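Local coordinates for protein SAM-dependent O-methyltransferase (Leptospira interrogans, PDB 2HNK) that binds S-adenosyl-L-homocysteine and probably transfers methyl groups from S-adenosylmethionine to oxygen atoms of its substrates, at residues 62-68 against 85-91. Sequence-based numbering, arbitrary orientation.
Sequences KRIIEIG and DGKILCC. With SAH (S-adenosyl-L-homocysteine), chain O.
Two extended strands, 63-67 and 87-91, run parallel, axes 4.5 Å apart at closest approach and 17° between their directions; R63 pairs with K87 and I67 with C91. Six backbone hydrogen bonds join segments 62-68 and 85-91: K87 N to K62 O (2.7 Å), I64 N to K87 O (3.0 Å), and, each 2.8 Å, L89 N to I64 O, E66 N to L89 O, C91 N to E66 O and G68 N to C91 O. Facing helix 73-81, beta-branched I88 (t, t), suited to a buried strand, pokes CD1 into the gap between I64 CG2 (3.8 Å) and E66 CB (4.0 Å). E66 (chi1, chi2 t) satisfies its buried carboxylate with SAH-binding S74 OG and T69 OG1. With helix 73-81 as right-handed crossover, this is the first beta-alpha-beta unit of the Rossmann-like methyltransferase fold. Beneath helix 121-130, I65 CG1 lies 4.2 Å from L89 CB; C91's small thiol (chi1 m) fills the place beside I65 CG2 (SG 3.9 Å). At the exposed end, K62 NZ salt-bridges D85 OD2 (2.8 Å). R63 (chi1, chi2 m) sends NH1 to D85 O (3.1 Å) and NE to F141 O; apolar K87 CD covers one guanidinium face, 3.7 Å from R63 CZ. At the opposite end G68 O accepts from SAH N (3.0 Å); at phi/psi 103/103 a CB would jam against the preceding carbonyl O and crowd SAH O4'.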
ATOM      1  N   LYS C  62      11.067 -11.590  -1.148  1.00 24.14           N
ATOM      2  CA  LYS C  62      11.644 -12.775  -0.504  1.00 24.61           C
ATOM      3  C   LYS C  62      12.848 -12.427   0.364  1.00 24.29           C
ATOM      4  O   LYS C  62      13.247 -13.221   1.218  1.00 24.38           O
ATOM      5  CB  LYS C  62      12.025 -13.847  -1.531  1.00 24.75           C
ATOM      6  CG  LYS C  62      10.834 -14.389  -2.299  1.00 26.77           C
ATOM      7  CD  LYS C  62      11.110 -15.740  -2.937  1.00 29.70           C
ATOM      8  CE  LYS C  62       9.807 -16.312  -3.492  1.00 31.34           C
ATOM      9  NZ  LYS C  62       9.937 -17.732  -3.917  1.00 33.03           N
ATOM     10  N   ARG C  63      13.432 -11.252   0.137  1.00 23.85           N
ATOM     11  CA  ARG C  63      14.539 -10.782   0.965  1.00 23.77           C
ATOM     12  C   ARG C  63      14.261  -9.386   1.482  1.00 23.53           C
ATOM     13  O   ARG C  63      14.241  -8.424   0.712  1.00 23.42           O
ATOM     14  CB  ARG C  63      15.868 -10.812   0.194  1.00 23.91           C
ATOM     15  CG  ARG C  63      16.362 -12.216  -0.191  1.00 24.50           C
ATOM     16  CD  ARG C  63      16.560 -13.114   1.040  1.00 25.27           C
ATOM     17  NE  ARG C  63      17.051 -14.442   0.669  1.00 26.02           N
ATOM     18  CZ  ARG C  63      16.280 -15.508   0.469  1.00 26.45           C
ATOM     19  NH1 ARG C  63      14.960 -15.438   0.622  1.00 24.72           N
ATOM     20  NH2 ARG C  63      16.839 -16.664   0.127  1.00 26.74           N
ATOM     21  N   ILE C  64      14.055  -9.287   2.792  1.00 23.16           N
ATOM     22  CA  ILE C  64      13.717  -8.021   3.444  1.00 22.91           C
ATOM     23  C   ILE C  64      14.826  -7.585   4.408  1.00 22.94           C
ATOM     24  O   ILE C  64      15.433  -8.419   5.073  1.00 23.12           O
ATOM     25  CB  ILE C  64      12.367  -8.133   4.219  1.00 22.68           C
ATOM     26  CG1 ILE C  64      11.220  -8.481   3.256  1.00 22.69           C
ATOM     27  CG2 ILE C  64      12.076  -6.845   5.007  1.00 22.28           C
ATOM     28  CD1 ILE C  64       9.886  -8.698   3.931  1.00 22.27           C
ATOM     29  N   ILE C  65      15.088  -6.283   4.479  1.00 22.69           N
ATOM     30  CA  ILE C  65      15.911  -5.739   5.562  1.00 22.63           C
ATOM     31  C   ILE C  65      15.130  -4.701   6.354  1.00 22.62           C
ATOM     32  O   ILE C  65      14.633  -3.729   5.792  1.00 22.47           O
ATOM     33  CB  ILE C  65      17.248  -5.131   5.076  1.00 22.43           C
ATOM     34  CG1 ILE C  65      18.115  -6.192   4.392  1.00 22.50           C
ATOM     35  CG2 ILE C  65      18.014  -4.487   6.249  1.00 22.28           C
ATOM     36  CD1 ILE C  65      19.389  -5.631   3.770  1.00 22.54           C
ATOM     37  N   GLU C  66      15.030  -4.928   7.661  1.00 22.80           N
ATOM     38  CA  GLU C  66      14.439  -3.971   8.575  1.00 23.24           C
ATOM     39  C   GLU C  66      15.544  -3.216   9.307  1.00 23.47           C
ATOM     40  O   GLU C  66      16.379  -3.824   9.975  1.00 23.27           O
ATOM     41  CB  GLU C  66      13.505  -4.682   9.564  1.00 23.05           C
ATOM     42  CG  GLU C  66      12.998  -3.792  10.692  1.00 23.71           C
ATOM     43  CD  GLU C  66      11.949  -4.473  11.533  1.00 25.44           C
ATOM     44  OE1 GLU C  66      12.288  -5.022  12.612  1.00 25.79           O
ATOM     45  OE2 GLU C  66      10.785  -4.488  11.099  1.00 25.69           O
ATOM     46  N   ILE C  67      15.535  -1.890   9.166  1.00 23.98           N
ATOM     47  CA  ILE C  67      16.478  -1.014   9.850  1.00 24.09           C
ATOM     48  C   ILE C  67      15.764  -0.403  11.054  1.00 24.48           C
ATOM     49  O   ILE C  67      15.017   0.585  10.921  1.00 24.62           O
ATOM     50  CB  ILE C  67      17.014   0.120   8.926  1.00 24.53           C
ATOM     51  CG1 ILE C  67      17.563  -0.434   7.597  1.00 24.84           C
ATOM     52  CG2 ILE C  67      18.097   0.929   9.635  1.00 23.76           C
ATOM     53  CD1 ILE C  67      17.544   0.577   6.476  1.00 23.43           C
ATOM     54  N   GLY C  68      15.990  -0.992  12.224  1.00 24.08           N
ATOM     55  CA  GLY C  68      15.306  -0.574  13.441  1.00 24.08           C
ATOM     56  C   GLY C  68      14.206  -1.544  13.803  1.00 24.26           C
ATOM     57  O   GLY C  68      13.113  -1.525  13.213  1.00 24.29           O
ATOM     58  N   ASP C  85       9.968 -19.724   1.920  1.00 31.50           N
ATOM     59  CA  ASP C  85      11.363 -19.520   1.511  1.00 31.27           C
ATOM     60  C   ASP C  85      11.800 -18.040   1.556  1.00 30.34           C
ATOM     61  O   ASP C  85      12.836 -17.676   1.006  1.00 30.20           O
ATOM     62  CB  ASP C  85      11.599 -20.108   0.111  1.00 31.58           C
ATOM     63  CG  ASP C  85      10.761 -19.431  -0.970  1.00 33.04           C
ATOM     64  OD1 ASP C  85       9.719 -18.823  -0.643  1.00 34.81           O
ATOM     65  OD2 ASP C  85      11.146 -19.515  -2.160  1.00 35.35           O
ATOM     66  N   GLY C  86      11.004 -17.202   2.215  1.00 29.61           N
ATOM     67  CA  GLY C  86      11.302 -15.782   2.337  1.00 28.77           C
ATOM     68  C   GLY C  86      12.040 -15.521   3.632  1.00 28.69           C
ATOM     69  O   GLY C  86      11.789 -16.194   4.648  1.00 28.81           O
ATOM     70  N   LYS C  87      12.947 -14.544   3.607  1.00 27.84           N
ATOM     71  CA  LYS C  87      13.783 -14.240   4.769  1.00 27.37           C
ATOM     72  C   LYS C  87      13.919 -12.738   5.052  1.00 26.69           C
ATOM     73  O   LYS C  87      13.886 -11.929   4.131  1.00 26.31           O
ATOM     74  CB  LYS C  87      15.162 -14.874   4.589  1.00 27.19           C
ATOM     75  CG  LYS C  87      15.120 -16.397   4.513  1.00 27.61           C
ATOM     76  CD  LYS C  87      16.372 -16.946   3.849  1.00 28.47           C
ATOM     77  CE  LYS C  87      16.241 -18.444   3.633  1.00 29.83           C
ATOM     78  NZ  LYS C  87      17.571 -19.056   3.344  1.00 31.08           N
ATOM     79  N   ILE C  88      14.079 -12.387   6.330  1.00 26.10           N
ATOM     80  CA  ILE C  88      14.271 -10.986   6.754  1.00 25.65           C
ATOM     81  C   ILE C  88      15.521 -10.805   7.630  1.00 25.79           C
ATOM     82  O   ILE C  88      15.737 -11.564   8.574  1.00 26.09           O
ATOM     83  CB  ILE C  88      12.993 -10.401   7.468  1.00 25.38           C
ATOM     84  CG1 ILE C  88      13.250  -8.982   8.005  1.00 25.34           C
ATOM     85  CG2 ILE C  88      12.486 -11.327   8.566  1.00 25.13           C
ATOM     86  CD1 ILE C  88      12.013  -8.270   8.550  1.00 24.89           C
ATOM     87  N   LEU C  89      16.343  -9.813   7.297  1.00 25.51           N
ATOM     88  CA  LEU C  89      17.411  -9.359   8.184  1.00 25.56           C
ATOM     89  C   LEU C  89      16.973  -8.134   8.992  1.00 25.54           C
ATOM     90  O   LEU C  89      16.514  -7.140   8.427  1.00 25.12           O
ATOM     91  CB  LEU C  89      18.693  -9.041   7.397  1.00 25.33           C
ATOM     92  CG  LEU C  89      19.841  -8.336   8.137  1.00 25.53           C
ATOM     93  CD1 LEU C  89      20.429  -9.199   9.235  1.00 26.03           C
ATOM     94  CD2 LEU C  89      20.943  -7.915   7.177  1.00 26.18           C
ATOM     95  N   CYS C  90      17.132  -8.228  10.311  1.00 25.86           N
ATOM     96  CA  CYS C  90      16.818  -7.149  11.238  1.00 26.26           C
ATOM     97  C   CYS C  90      18.080  -6.504  11.788  1.00 26.99           C
ATOM     98  O   CYS C  90      18.978  -7.194  12.267  1.00 27.10           O
ATOM     99  CB  CYS C  90      15.995  -7.692  12.400  1.00 26.13           C
ATOM    100  SG  CYS C  90      14.375  -8.254  11.927  1.00 24.83           S
ATOM    101  N   CYS C  91      18.135  -5.178  11.717  1.00 27.82           N
ATOM    102  CA  CYS C  91      19.279  -4.403  12.194  1.00 28.40           C
ATOM    103  C   CYS C  91      18.830  -3.531  13.345  1.00 29.08           C
ATOM    104  O   CYS C  91      17.888  -2.739  13.203  1.00 29.16           O
ATOM    105  CB  CYS C  91      19.820  -3.484  11.096  1.00 28.48           C
ATOM    106  SG  CYS C  91      20.181  -4.281   9.535  1.00 28.35           S
TER
HETATM  107  N   SAH O2003      10.184  -1.467  13.987  1.00 47.74           N
HETATM  108  CA  SAH O2003       9.949  -1.355  15.459  1.00 48.17           C
HETATM  109  CB  SAH O2003      10.148   0.091  15.914  1.00 48.45           C
HETATM  110  CG  SAH O2003      11.576   0.613  15.735  1.00 50.39           C
HETATM  111  SD  SAH O2003      11.972   1.788  17.049  1.00 53.68           S
HETATM  112  C   SAH O2003       8.586  -1.901  15.915  1.00 47.79           C
HETATM  113  O   SAH O2003       8.301  -1.986  17.114  1.00 47.39           O
HETATM  114  OXT SAH O2003       7.738  -2.274  15.106  1.00 47.16           O
HETATM  115  C5' SAH O2003      13.662   2.096  16.474  1.00 56.41           C
HETATM  116  C4' SAH O2003      14.692   1.044  16.872  1.00 57.98           C
HETATM  117  O4' SAH O2003      15.880   1.283  16.145  1.00 59.36           O
HETATM  118  C3' SAH O2003      15.057   1.093  18.346  1.00 58.98           C
HETATM  119  O3' SAH O2003      14.900  -0.197  18.889  1.00 59.52           O
HETATM  120  C2' SAH O2003      16.520   1.486  18.407  1.00 59.66           C
HETATM  121  O2' SAH O2003      17.208   0.705  19.363  1.00 59.98           O
HETATM  122  C1' SAH O2003      17.008   1.186  16.993  1.00 59.67           C
HETATM  123  N9  SAH O2003      18.108   2.067  16.539  1.00 59.55           N
HETATM  124  C8  SAH O2003      18.391   3.360  16.917  1.00 59.55           C
HETATM  125  N7  SAH O2003      19.501   3.774  16.256  1.00 59.33           N
HETATM  126  C5  SAH O2003      19.929   2.768  15.456  1.00 59.65           C
HETATM  127  C6  SAH O2003      21.001   2.639  14.572  1.00 59.47           C
HETATM  128  N6  SAH O2003      21.853   3.639  14.382  1.00 59.55           N
HETATM  129  N1  SAH O2003      21.186   1.452  13.887  1.00 59.67           N
HETATM  130  C2  SAH O2003      20.311   0.395  14.068  1.00 59.56           C
HETATM  131  N3  SAH O2003      19.250   0.526  14.944  1.00 59.81           N
HETATM  132  C4  SAH O2003      19.064   1.688  15.629  1.00 59.85           C
HETATM  133  O   HOH W   1       7.825 -18.861  -2.655  1.00 51.10           O
HETATM  134  O   HOH W   2      15.093 -19.104  -0.272  1.00 54.91           O